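Local coordinates for protein alcohol dehydrogenase (Aeropyrum pernix, PDB 1H2B) that probably catalyses the NAD-dependent, zinc-assisted interconversion of alcohols and their carbonyl products in a hyperthermophilic archaeon, at residues B[18-24]-B[71-77]; B[268-273]-B[288-293]; B[161-166]-B[328-333]; B[105-109]-B[123-129]. The contacts are given in a common frame with arbitrary orientation. Residues are numbered along the deposited sequence.

Contact 1. Residues B[18-24]-B[71-77]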
# COMPACT_ATOMS: atom_id res chain seq x y z
N ALA B 18 25.62 11.99 36.78
CA ALA B 18 24.58 11.22 36.07
C ALA B 18 23.41 10.85 37.00
O ALA B 18 23.60 10.68 38.19
CB ALA B 18 25.19 9.96 35.48
N ALA B 19 22.21 10.67 36.43
CA ALA B 19 21.06 10.18 37.21
C ALA B 19 20.87 8.70 36.92
O ALA B 19 20.58 8.30 35.77
CB ALA B 19 19.81 10.97 36.85
N ARG B 20 21.08 7.85 37.95
CA ARG B 20 21.16 6.41 37.72
C ARG B 20 20.18 5.61 38.53
O ARG B 20 19.91 5.93 39.68
CB ARG B 20 22.56 5.89 37.98
CG ARG B 20 23.63 6.80 37.41
CD ARG B 20 24.97 6.16 37.43
NE ARG B 20 25.21 5.34 36.25
CZ ARG B 20 26.09 4.35 36.19
NH1 ARG B 20 26.84 4.02 37.26
NH2 ARG B 20 26.24 3.70 35.06
N LEU B 21 19.66 4.58 37.88
CA LEU B 21 18.77 3.61 38.49
C LEU B 21 19.62 2.53 39.15
O LEU B 21 20.29 1.78 38.46
CB LEU B 21 17.85 2.98 37.43
CG LEU B 21 16.66 2.13 37.88
CD1 LEU B 21 15.75 1.95 36.69
CD2 LEU B 21 17.07 0.77 38.42
N HIS B 22 19.57 2.47 40.48
CA HIS B 22 20.20 1.38 41.25
C HIS B 22 19.20 0.37 41.75
O HIS B 22 19.49 -0.81 41.80
CB HIS B 22 20.94 1.93 42.48
CG HIS B 22 22.21 2.64 42.16
ND1 HIS B 22 23.45 2.09 42.41
CD2 HIS B 22 22.44 3.86 41.63
CE1 HIS B 22 24.39 2.95 42.06
NE2 HIS B 22 23.80 4.03 41.58
N GLU B 23 18.02 0.85 42.14
CA GLU B 23 16.97 0.00 42.65
C GLU B 23 15.63 0.49 42.14
O GLU B 23 15.37 1.70 42.13
CB GLU B 23 16.93 0.05 44.19
CG GLU B 23 18.27 0.07 44.89
CD GLU B 23 18.19 0.58 46.32
OE1 GLU B 23 18.79 1.63 46.63
OE2 GLU B 23 17.51 -0.09 47.14
N TYR B 24 14.78 -0.46 41.79
CA TYR B 24 13.41 -0.19 41.36
C TYR B 24 12.57 0.36 42.50
O TYR B 24 12.82 0.04 43.67
CB TYR B 24 12.78 -1.43 40.75
CG TYR B 24 13.53 -1.90 39.52
CD1 TYR B 24 14.24 -3.09 39.51
CD2 TYR B 24 13.57 -1.10 38.37
CE1 TYR B 24 14.95 -3.51 38.37
CE2 TYR B 24 14.26 -1.50 37.26
CZ TYR B 24 14.95 -2.68 37.23
OH TYR B 24 15.63 -3.06 36.10
N PRO B 71 18.37 -5.53 32.34
CA PRO B 71 19.57 -4.69 32.27
C PRO B 71 20.42 -4.85 33.51
O PRO B 71 19.90 -5.18 34.58
CB PRO B 71 19.01 -3.27 32.25
CG PRO B 71 17.74 -3.37 33.07
CD PRO B 71 17.18 -4.74 32.75
N LYS B 72 21.72 -4.60 33.37
CA LYS B 72 22.60 -4.59 34.53
C LYS B 72 22.43 -3.27 35.28
O LYS B 72 22.51 -2.20 34.68
CB LYS B 72 24.05 -4.80 34.09
CG LYS B 72 25.08 -4.77 35.22
CD LYS B 72 26.50 -4.97 34.67
CE LYS B 72 27.26 -3.65 34.54
NZ LYS B 72 27.49 -3.22 33.12
N LEU B 73 22.18 -3.37 36.59
CA LEU B 73 22.09 -2.20 37.47
C LEU B 73 23.43 -1.96 38.17
O LEU B 73 24.15 -2.93 38.46
CB LEU B 73 20.98 -2.39 38.52
CG LEU B 73 19.62 -2.83 38.00
CD1 LEU B 73 18.58 -2.76 39.10
CD2 LEU B 73 19.21 -1.94 36.85
N PRO B 74 23.80 -0.70 38.43
CA PRO B 74 23.09 0.51 37.97
C PRO B 74 23.35 0.94 36.53
O PRO B 74 24.36 0.57 35.92
CB PRO B 74 23.64 1.60 38.90
CG PRO B 74 25.03 1.13 39.19
CD PRO B 74 24.97 -0.35 39.27
N TYR B 75 22.43 1.75 36.01
CA TYR B 75 22.63 2.43 34.72
C TYR B 75 21.94 3.76 34.68
O TYR B 75 20.97 4.02 35.40
CB TYR B 75 22.21 1.57 33.54
CG TYR B 75 20.72 1.30 33.35
CD1 TYR B 75 20.01 1.88 32.30
CD2 TYR B 75 20.05 0.41 34.19
CE1 TYR B 75 18.65 1.59 32.09
CE2 TYR B 75 18.72 0.12 33.99
CZ TYR B 75 18.02 0.71 32.95
OH TYR B 75 16.69 0.37 32.77
N THR B 76 22.44 4.62 33.80
CA THR B 76 21.96 5.98 33.68
C THR B 76 20.76 6.00 32.73
O THR B 76 20.80 5.40 31.66
CB THR B 76 23.08 6.79 33.06
OG1 THR B 76 24.18 6.79 33.98
CG2 THR B 76 22.70 8.26 32.92
N LEU B 77 19.70 6.68 33.16
CA LEU B 77 18.51 6.73 32.29
C LEU B 77 18.66 7.89 31.31
O LEU B 77 19.62 8.68 31.37
CB LEU B 77 17.23 6.89 33.13
CG LEU B 77 16.79 5.75 34.04
CD1 LEU B 77 15.24 5.78 34.27
CD2 LEU B 77 17.31 4.37 33.77
O HOH W 1 14.82 -1.67 33.89
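This is a short antiparallel beta pairing at the edge of the catalytic, GroES-like part of the chain, where strand 17-21 takes 75-76 as its partner. Leu21 and Tyr75 form the hydrogen-bonded pair: Leu21 N reaches Tyr75 O at 2.9 Å and Tyr75 N returns to Leu21 O at 3.3 Å. Two residues on, Leu77 N donates to Ala19 O (3.2 Å), bracketing the non-hydrogen-bonded pair Arg20-Thr76. On the face of that pair, Arg20 NE donates to Thr76 OG1 at 2.9 Å, and the guanidinium goes on to a salt bridge with Asp134. Leu21 lies on the other face, with CD2 3.8 Å from Leu73 CD2 and CB 4.0 Å from Leu77 CD2. In 71-77, just before the ladder, the Leu73-Pro74 peptide bond is cis. Pro74 CB sits 3.5 Å above the centroid of the His22 ring, a CH-pi contact, while His22 NE2 bonds to Glu31. Farther along, one water joins Tyr24 OH (2.7 Å) to Tyr75 OH (3.0 Å), and Tyr24 CE1 packs on Leu73 CD1 at 3.8 Å. Strand 17-21 is the middle of a three-stranded antiparallel sheet, with strand 29-32 along its other edge, and helix 55-61 covers Tyr75 and Leu77 through Leu60.

Contact 2. Residues B[268-273]-B[288-293]; sequences VDYTPY and GELRFP. With NAJ (nicotinamide-adenine-dinucleotide (acidic form)), chain I.
The NAD-binding Rossmann domain supplies both segments: the C-terminal part of helix 265-270, running on through helical phi/psi to Tyr273, packs against the extended strand 289-293. Val268 CA lies 5.9 Å from Leu290 CA, and Pro272 CA 7.5 Å from Phe292 CA. No direct hydrogen bond crosses, so apolar packing and water hold the two together. Val268 (chi1 t) places CG1 3.3 Å from Glu289 O and 4.1 Å from Leu290 CB; Pro272 CG meets Leu290 CD1 at 4.1 Å. Phe292 (chi1 t) receives Pro272 CB over its face, 3.9 Å from the ring centroid, and turns its edge to the face of Tyr273 (chi1 m), a T-shaped pair with centroids 4.9 Å apart and planes at 66°. Water 2 lies 2.7 Å from Val268 O and accepts from Arg291 N (3.0 Å). Water 3 lies between Asp269 O (2.9 Å) and Arg291 O (2.8 Å), and water 4 between Tyr273 OH (2.6 Å) and Arg291 O (2.8 Å). Strand 289-293 pairs antiparallel with a strand of the second subunit, carrying the sheet across the interface, as in the dimers of this family. Tyr270 (chi1 p) points instead to the cofactor: NAJ N1A, on the adenine, is hydrogen-bonded to Tyr270 OH at 2.8 Å.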
# COMPACT_ATOMS: atom_id res chain seq x y z
N VAL B 268 -6.82 1.59 27.75
CA VAL B 268 -6.81 0.36 26.93
C VAL B 268 -8.20 -0.28 26.97
O VAL B 268 -8.60 -0.94 26.01
CB VAL B 268 -5.67 -0.56 27.45
CG1 VAL B 268 -5.71 -1.97 26.86
CG2 VAL B 268 -4.33 0.08 27.14
N ASP B 269 -8.92 -0.02 28.03
CA ASP B 269 -10.26 -0.56 28.12
C ASP B 269 -11.26 0.16 27.28
O ASP B 269 -12.09 -0.48 26.66
CB ASP B 269 -10.72 -0.69 29.51
CG ASP B 269 -10.13 -1.96 30.15
OD1 ASP B 269 -9.89 -3.05 29.49
OD2 ASP B 269 -9.86 -1.88 31.30
N TYR B 270 -11.18 1.50 27.22
CA TYR B 270 -12.20 2.20 26.44
C TYR B 270 -11.86 2.48 24.97
O TYR B 270 -12.78 2.60 24.13
CB TYR B 270 -12.70 3.51 27.15
CG TYR B 270 -11.80 4.74 27.14
CD1 TYR B 270 -11.63 5.52 25.97
CD2 TYR B 270 -11.22 5.20 28.33
CE1 TYR B 270 -10.86 6.65 25.99
CE2 TYR B 270 -10.44 6.35 28.38
CZ TYR B 270 -10.27 7.07 27.20
OH TYR B 270 -9.53 8.22 27.21
N THR B 271 -10.56 2.57 24.67
CA THR B 271 -10.24 3.00 23.30
C THR B 271 -10.73 2.06 22.19
O THR B 271 -11.16 2.53 21.17
CB THR B 271 -8.76 3.36 23.11
OG1 THR B 271 -7.93 2.29 23.59
CG2 THR B 271 -8.42 4.61 23.97
N PRO B 272 -10.74 0.73 22.35
CA PRO B 272 -11.28 -0.12 21.28
C PRO B 272 -12.75 0.19 21.01
O PRO B 272 -13.18 0.01 19.88
CB PRO B 272 -11.12 -1.55 21.82
CG PRO B 272 -10.01 -1.42 22.86
CD PRO B 272 -10.21 -0.04 23.49
N TYR B 273 -13.50 0.67 22.03
CA TYR B 273 -14.92 0.91 21.88
C TYR B 273 -15.17 2.25 21.18
O TYR B 273 -16.35 2.54 20.87
CB TYR B 273 -15.59 0.88 23.27
CG TYR B 273 -15.67 -0.53 23.79
CD1 TYR B 273 -14.67 -1.02 24.60
CD2 TYR B 273 -16.69 -1.37 23.40
CE1 TYR B 273 -14.72 -2.36 25.09
CE2 TYR B 273 -16.73 -2.73 23.86
CZ TYR B 273 -15.74 -3.17 24.69
OH TYR B 273 -15.79 -4.47 25.13
N GLY B 288 -1.13 -1.39 30.33
CA GLY B 288 -2.44 -2.01 30.49
C GLY B 288 -2.54 -3.29 29.67
O GLY B 288 -1.69 -3.56 28.81
N GLU B 289 -3.53 -4.11 29.95
CA GLU B 289 -3.67 -5.35 29.19
C GLU B 289 -4.82 -5.16 28.22
O GLU B 289 -5.89 -4.76 28.62
CB GLU B 289 -3.91 -6.54 30.12
CG GLU B 289 -3.97 -7.84 29.33
CD GLU B 289 -2.84 -8.82 29.63
OE1 GLU B 289 -1.76 -8.40 30.14
OE2 GLU B 289 -3.03 -10.02 29.35
N LEU B 290 -4.63 -5.46 26.93
CA LEU B 290 -5.74 -5.35 25.97
C LEU B 290 -6.71 -6.49 26.24
O LEU B 290 -6.25 -7.60 26.44
CB LEU B 290 -5.13 -5.34 24.54
CG LEU B 290 -6.01 -5.29 23.30
CD1 LEU B 290 -6.77 -3.99 23.20
CD2 LEU B 290 -5.11 -5.43 22.07
N ARG B 291 -8.04 -6.23 26.30
CA ARG B 291 -9.07 -7.25 26.53
C ARG B 291 -10.34 -6.90 25.79
O ARG B 291 -11.08 -5.96 26.16
CB ARG B 291 -9.45 -7.49 27.99
CG ARG B 291 -8.88 -6.54 29.02
CD ARG B 291 -8.71 -7.15 30.41
NE ARG B 291 -7.32 -7.44 30.78
CZ ARG B 291 -6.81 -8.67 30.92
NH1 ARG B 291 -7.57 -9.73 30.72
NH2 ARG B 291 -5.54 -8.84 31.27
N PHE B 292 -10.60 -7.61 24.71
CA PHE B 292 -11.70 -7.21 23.84
C PHE B 292 -12.30 -8.45 23.21
O PHE B 292 -11.55 -9.34 22.81
CB PHE B 292 -11.15 -6.26 22.76
CG PHE B 292 -12.20 -5.53 21.98
CD1 PHE B 292 -12.92 -4.49 22.54
CD2 PHE B 292 -12.43 -5.84 20.65
CE1 PHE B 292 -13.88 -3.77 21.81
CE2 PHE B 292 -13.35 -5.10 19.91
CZ PHE B 292 -14.08 -4.09 20.47
N PRO B 293 -13.62 -8.57 23.10
CA PRO B 293 -14.20 -9.80 22.52
C PRO B 293 -13.86 -9.99 21.02
O PRO B 293 -14.02 -9.05 20.21
CB PRO B 293 -15.73 -9.60 22.70
CG PRO B 293 -15.89 -8.42 23.59
CD PRO B 293 -14.65 -7.61 23.56
PA NAJ I . 2.58 11.55 29.59
O1A NAJ I . 2.54 11.22 31.05
O2A NAJ I . 3.28 12.85 29.13
O5B NAJ I . 1.12 11.72 28.97
C5B NAJ I . 0.03 10.87 29.33
C4B NAJ I . -1.20 11.72 29.07
O4B NAJ I . -2.35 10.86 29.22
C3B NAJ I . -1.34 12.91 30.02
O3B NAJ I . -1.63 14.13 29.32
C2B NAJ I . -2.51 12.42 30.87
O2B NAJ I . -3.26 13.46 31.50
C1B NAJ I . -3.36 11.60 29.89
N9A NAJ I . -4.28 10.65 30.50
C8A NAJ I . -4.16 9.91 31.69
N7A NAJ I . -5.26 9.12 31.84
C5A NAJ I . -6.08 9.36 30.77
C6A NAJ I . -7.31 8.87 30.40
N6A NAJ I . -8.00 7.99 31.14
N1A NAJ I . -7.84 9.28 29.20
C2A NAJ I . -7.22 10.22 28.41
N3A NAJ I . -6.03 10.72 28.80
C4A NAJ I . -5.47 10.30 29.96
O3 NAJ I . 3.21 10.28 28.87
PN NAJ I . 4.14 10.21 27.55
O1N NAJ I . 5.54 10.35 27.92
O2N NAJ I . 3.56 11.06 26.50
O5D NAJ I . 3.97 8.65 27.21
C5D NAJ I . 2.69 8.19 26.79
C4D NAJ I . 2.67 6.67 26.79
O4D NAJ I . 3.46 6.22 25.68
C3D NAJ I . 3.32 6.04 28.02
O3D NAJ I . 2.71 4.76 28.24
C2D NAJ I . 4.77 5.84 27.58
O2D NAJ I . 5.49 4.88 28.30
C1D NAJ I . 4.50 5.38 26.14
N1N NAJ I . 5.60 5.41 25.18
C2N NAJ I . 5.51 4.53 24.14
C3N NAJ I . 6.48 4.53 23.15
C7N NAJ I . 6.40 3.52 22.05
O7N NAJ I . 7.43 3.55 21.19
N7N NAJ I . 5.39 2.68 21.83
C4N NAJ I . 7.57 5.45 23.16
C5N NAJ I . 7.50 6.45 24.17
C6N NAJ I . 6.55 6.40 25.17
O HOH W 2 -9.08 -3.46 26.69
O HOH W 3 -11.71 -3.29 25.94
O HOH W 4 -13.74 -5.26 26.59

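Contact 3. Residues B[161-166]-B[328-333]; sequences VEMAPL and RVEVDI
A single water, not a direct backbone bond, joins the two main chains: water 5 donates to Glu162 O (2.8 Å) and accepts from Val329 N (2.9 Å). Segment 161-166 starts in the C-terminal part of helix 157-162 and keeps helical phi/psi through a type I turn from Met163 to Leu166, closed by Leu166 N to Met163 O at 3.0 Å. Segment 328-333 is extended and enters strand 331-335. Glu162 CA lies 6.4 Å from Val331 CA, and Val161 CA 8.6 Å from Ile333 CA. Val329 (chi1 t) points at the turn, CG1 3.6 Å from Pro165 CB and CG2 3.8 Å from Leu166 CD2. Val331 (chi1 m) follows, its CG1 4.1 Å from Pro165 CG and its CG2 3.6 Å from Glu162 CG; Val161 CG1 meets Ile333 CD1 at 4.3 Å. Alongside this row Glu162 OE1 makes a long salt bridge to Arg328 NH1 (3.5 Å), and Arg328 NH2 reaches Glu330 OE1 at 3.5 Å, forming a three-residue network. Pro165 also packs on Arg354, an NAD-binding residue of strand 354-358. Such a junction belongs to the two-domain fold of zinc-containing alcohol dehydrogenases, in which the chain returns from the Rossmann domain to complete the catalytic domain.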
# COMPACT_ATOMS: atom_id res chain seq x y z
N VAL B 161 17.50 22.64 22.55
CA VAL B 161 16.89 21.99 23.71
C VAL B 161 15.40 21.73 23.49
O VAL B 161 14.87 20.67 23.86
CB VAL B 161 17.10 22.90 24.96
CG1 VAL B 161 16.23 22.44 26.15
CG2 VAL B 161 18.58 22.92 25.34
N GLU B 162 14.71 22.69 22.85
CA GLU B 162 13.31 22.55 22.51
C GLU B 162 13.03 21.41 21.53
O GLU B 162 11.93 20.92 21.47
CB GLU B 162 12.79 23.89 21.96
CG GLU B 162 12.43 24.87 23.08
CD GLU B 162 11.71 26.11 22.56
OE1 GLU B 162 11.09 26.06 21.45
OE2 GLU B 162 11.76 27.14 23.28
N MET B 163 14.05 20.99 20.79
CA MET B 163 13.92 19.87 19.88
C MET B 163 14.13 18.53 20.56
O MET B 163 13.93 17.50 19.91
CB MET B 163 14.93 20.02 18.75
CG MET B 163 14.56 21.22 17.81
SD MET B 163 15.69 21.32 16.37
CE MET B 163 15.02 20.03 15.27
N ALA B 164 14.59 18.51 21.81
CA ALA B 164 14.95 17.24 22.43
C ALA B 164 13.83 16.20 22.33
O ALA B 164 14.09 15.04 21.98
CB ALA B 164 15.35 17.40 23.93
N PRO B 165 12.58 16.58 22.66
CA PRO B 165 11.53 15.55 22.64
C PRO B 165 11.27 14.95 21.29
O PRO B 165 10.64 13.88 21.29
CB PRO B 165 10.30 16.31 23.18
CG PRO B 165 10.96 17.31 24.11
CD PRO B 165 12.06 17.85 23.21
N LEU B 166 11.72 15.56 20.20
CA LEU B 166 11.51 14.93 18.88
C LEU B 166 12.21 13.56 18.80
O LEU B 166 11.80 12.68 18.02
CB LEU B 166 12.04 15.85 17.72
CG LEU B 166 11.39 17.23 17.74
CD1 LEU B 166 12.08 18.00 16.63
CD2 LEU B 166 9.87 17.16 17.41
N ARG B 328 6.00 22.01 16.89
CA ARG B 328 6.77 22.58 17.98
C ARG B 328 6.36 21.95 19.30
O ARG B 328 5.18 21.84 19.60
CB ARG B 328 6.57 24.09 18.05
CG ARG B 328 7.47 24.72 19.12
CD ARG B 328 7.24 26.22 19.34
NE ARG B 328 6.28 26.47 20.43
CZ ARG B 328 6.49 26.17 21.72
NH1 ARG B 328 7.64 25.62 22.12
NH2 ARG B 328 5.53 26.43 22.61
N VAL B 329 7.34 21.55 20.09
CA VAL B 329 7.08 20.85 21.33
C VAL B 329 6.89 21.87 22.43
O VAL B 329 7.61 22.85 22.51
CB VAL B 329 8.22 19.85 21.70
CG1 VAL B 329 7.81 18.94 22.83
CG2 VAL B 329 8.58 18.97 20.48
N GLU B 330 5.87 21.63 23.25
CA GLU B 330 5.64 22.35 24.49
C GLU B 330 6.59 21.79 25.56
O GLU B 330 6.45 20.64 25.99
CB GLU B 330 4.16 22.22 24.87
CG GLU B 330 3.79 22.89 26.18
CD GLU B 330 3.84 24.40 26.12
OE1 GLU B 330 3.45 24.98 25.06
OE2 GLU B 330 4.29 25.01 27.12
N VAL B 331 7.57 22.61 25.96
CA VAL B 331 8.60 22.12 26.86
C VAL B 331 8.60 22.81 28.21
O VAL B 331 8.37 24.01 28.32
CB VAL B 331 10.03 22.12 26.20
CG1 VAL B 331 10.05 21.23 24.95
CG2 VAL B 331 10.47 23.51 25.84
N ASP B 332 8.88 22.01 29.23
CA ASP B 332 9.03 22.42 30.61
C ASP B 332 10.51 22.12 31.00
O ASP B 332 10.89 20.99 31.29
CB ASP B 332 8.01 21.61 31.40
CG ASP B 332 8.04 21.89 32.88
OD1 ASP B 332 8.35 23.04 33.25
OD2 ASP B 332 7.82 21.00 33.73
N ILE B 333 11.33 23.18 31.04
CA ILE B 333 12.78 23.01 31.22
C ILE B 333 13.17 23.03 32.68
O ILE B 333 12.76 23.94 33.42
CB ILE B 333 13.55 24.11 30.47
CG1 ILE B 333 13.24 24.05 28.98
CG2 ILE B 333 15.06 23.96 30.70
CD1 ILE B 333 13.69 25.24 28.20
O HOH W 5 10.16 21.70 19.42

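Contact 4. Residues B[105-109]-B[123-129]. With ZN (zinc ion), chain K.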
# COMPACT_ATOMS: atom_id res chain seq x y z
N PRO B 105 17.08 7.05 19.29
CA PRO B 105 17.35 6.34 20.55
C PRO B 105 17.93 4.95 20.41
O PRO B 105 18.38 4.43 21.42
CB PRO B 105 15.99 6.33 21.26
CG PRO B 105 14.97 6.73 20.24
CD PRO B 105 15.64 7.31 19.07
N ALA B 106 17.90 4.33 19.23
CA ALA B 106 18.44 2.98 19.02
C ALA B 106 19.88 3.06 18.53
O ALA B 106 20.22 3.93 17.72
CB ALA B 106 17.63 2.26 17.96
N VAL B 107 20.73 2.21 19.07
CA VAL B 107 22.08 2.05 18.58
C VAL B 107 22.10 0.71 17.85
O VAL B 107 21.92 -0.35 18.47
CB VAL B 107 23.09 2.08 19.78
CG1 VAL B 107 24.48 1.59 19.28
CG2 VAL B 107 23.18 3.47 20.35
N THR B 108 22.30 0.74 16.53
CA THR B 108 22.16 -0.46 15.69
C THR B 108 23.40 -0.74 14.84
O THR B 108 24.17 0.17 14.58
CB THR B 108 20.93 -0.31 14.73
OG1 THR B 108 21.13 0.84 13.91
CG2 THR B 108 19.66 0.02 15.51
N ASP B 109 23.56 -1.99 14.38
CA ASP B 109 24.72 -2.43 13.57
C ASP B 109 24.71 -2.03 12.07
O ASP B 109 25.77 -1.82 11.46
CB ASP B 109 24.98 -3.95 13.72
CG ASP B 109 23.77 -4.82 13.33
OD1 ASP B 109 23.01 -4.47 12.39
OD2 ASP B 109 23.51 -5.92 13.89
N CYS B 123 16.30 -4.10 14.56
CA CYS B 123 17.65 -4.58 14.39
C CYS B 123 18.01 -5.64 15.43
O CYS B 123 17.67 -5.53 16.60
CB CYS B 123 18.62 -3.39 14.41
SG CYS B 123 18.41 -2.40 12.92
N GLU B 124 18.64 -6.71 14.96
CA GLU B 124 18.98 -7.86 15.81
C GLU B 124 19.84 -7.53 17.02
O GLU B 124 19.65 -8.09 18.10
CB GLU B 124 19.70 -8.93 14.97
CG GLU B 124 18.78 -9.68 14.02
CD GLU B 124 18.74 -11.17 14.33
OE1 GLU B 124 19.81 -11.73 14.69
OE2 GLU B 124 17.64 -11.78 14.22
N ASN B 125 20.78 -6.61 16.86
CA ASN B 125 21.73 -6.38 17.95
C ASN B 125 21.48 -5.04 18.62
O ASN B 125 22.42 -4.36 19.04
CB ASN B 125 23.17 -6.46 17.43
CG ASN B 125 23.57 -7.88 17.04
OD1 ASN B 125 23.36 -8.84 17.80
ND2 ASN B 125 24.16 -8.02 15.85
N LEU B 126 20.21 -4.68 18.73
CA LEU B 126 19.80 -3.36 19.21
C LEU B 126 20.18 -3.11 20.67
O LEU B 126 19.94 -3.93 21.55
CB LEU B 126 18.27 -3.25 19.09
CG LEU B 126 17.65 -1.87 19.27
CD1 LEU B 126 18.63 -0.78 19.10
CD2 LEU B 126 16.67 -1.77 18.15
N GLU B 127 20.78 -1.94 20.91
CA GLU B 127 21.02 -1.42 22.27
C GLU B 127 20.31 -0.06 22.32
O GLU B 127 20.08 0.54 21.27
CB GLU B 127 22.52 -1.25 22.44
CG GLU B 127 23.23 -2.60 22.38
CD GLU B 127 24.65 -2.58 22.94
OE1 GLU B 127 25.60 -2.50 22.13
OE2 GLU B 127 24.80 -2.67 24.17
N PHE B 128 19.91 0.37 23.51
CA PHE B 128 19.02 1.53 23.60
C PHE B 128 19.45 2.33 24.80
O PHE B 128 19.04 2.02 25.96
CB PHE B 128 17.57 1.00 23.71
CG PHE B 128 16.47 1.98 23.34
CD1 PHE B 128 15.62 1.72 22.26
CD2 PHE B 128 16.20 3.08 24.14
CE1 PHE B 128 14.59 2.61 21.94
CE2 PHE B 128 15.15 3.96 23.84
CZ PHE B 128 14.34 3.72 22.72
N PRO B 129 20.31 3.35 24.61
CA PRO B 129 20.72 4.22 25.72
C PRO B 129 19.53 4.72 26.57
O PRO B 129 18.51 5.21 26.07
CB PRO B 129 21.43 5.36 25.03
CG PRO B 129 22.10 4.64 23.82
CD PRO B 129 20.99 3.72 23.35
ZN ZN K . 20.67 -4.39 12.63
O HOH W 6 18.45 6.27 23.53
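Two loop segments run antiparallel side by side, and small bumps meet flat or hollow surfaces. Pro105 puts its CB 3.4 Å from Phe128 CZ, while its carbonyl oxygen sits over the face of that ring and lies 3.3 Å from Pro129 CD. A water bridges Pro105 O and Pro129 O, 2.8 Å from each. Further along, Leu126 CD1 fills the hollow between Ala106 CB (3.4 Å), Val107 O (3.4 Å) and Thr108 CG2 (3.8 Å), and Val107 CG2 rests on Pro129 CD at 3.7 Å. A single antiparallel bridge fixes the register: Val107 N to Glu127 O, 2.8 Å, and Glu127 N to Val107 O, 3.1 Å. The pairing closes the base of the lobe that holds the second, structural-type zinc in many zinc-containing alcohol dehydrogenases. Asp109 OD1 binds that metal at 2.4 Å, with Cys112 and Cys115 as further ligands, and also accepts from Thr111 N; Asp109 OD2 accepts from Asn125 ND2 at 2.9 Å. Thr108 CG2 presses on Cys123 CB (3.7 Å); Cys123, deposited in two conformers, is also modelled in a disulfide with Cys115, so ligation and disulfide are probably alternatives. The Phe128 ring lines the octanoic acid pocket, near His79 of the other zinc site.

In the fold
From the N terminus, contact 1 closes first, bringing 71-77 back to the opening strand 17-21 after the chain has passed through strand 44-52 and helix 55-61. Contact 4 follows in series, closing a short loop of 13 residues round the second zinc; its nearest atoms lie about 5 Å from those of contact 1. Both belong to the catalytic domain. Contact 3 then spans 161 residues, containing the whole Rossmann domain, and ties the turn after helix 157-162 to strand 331-335. Contact 2 lies within that span, joining helix 265-270 to the interface strand 289-293; its centre is 31 Å from that of contact 3. No two contacts cross along the chain.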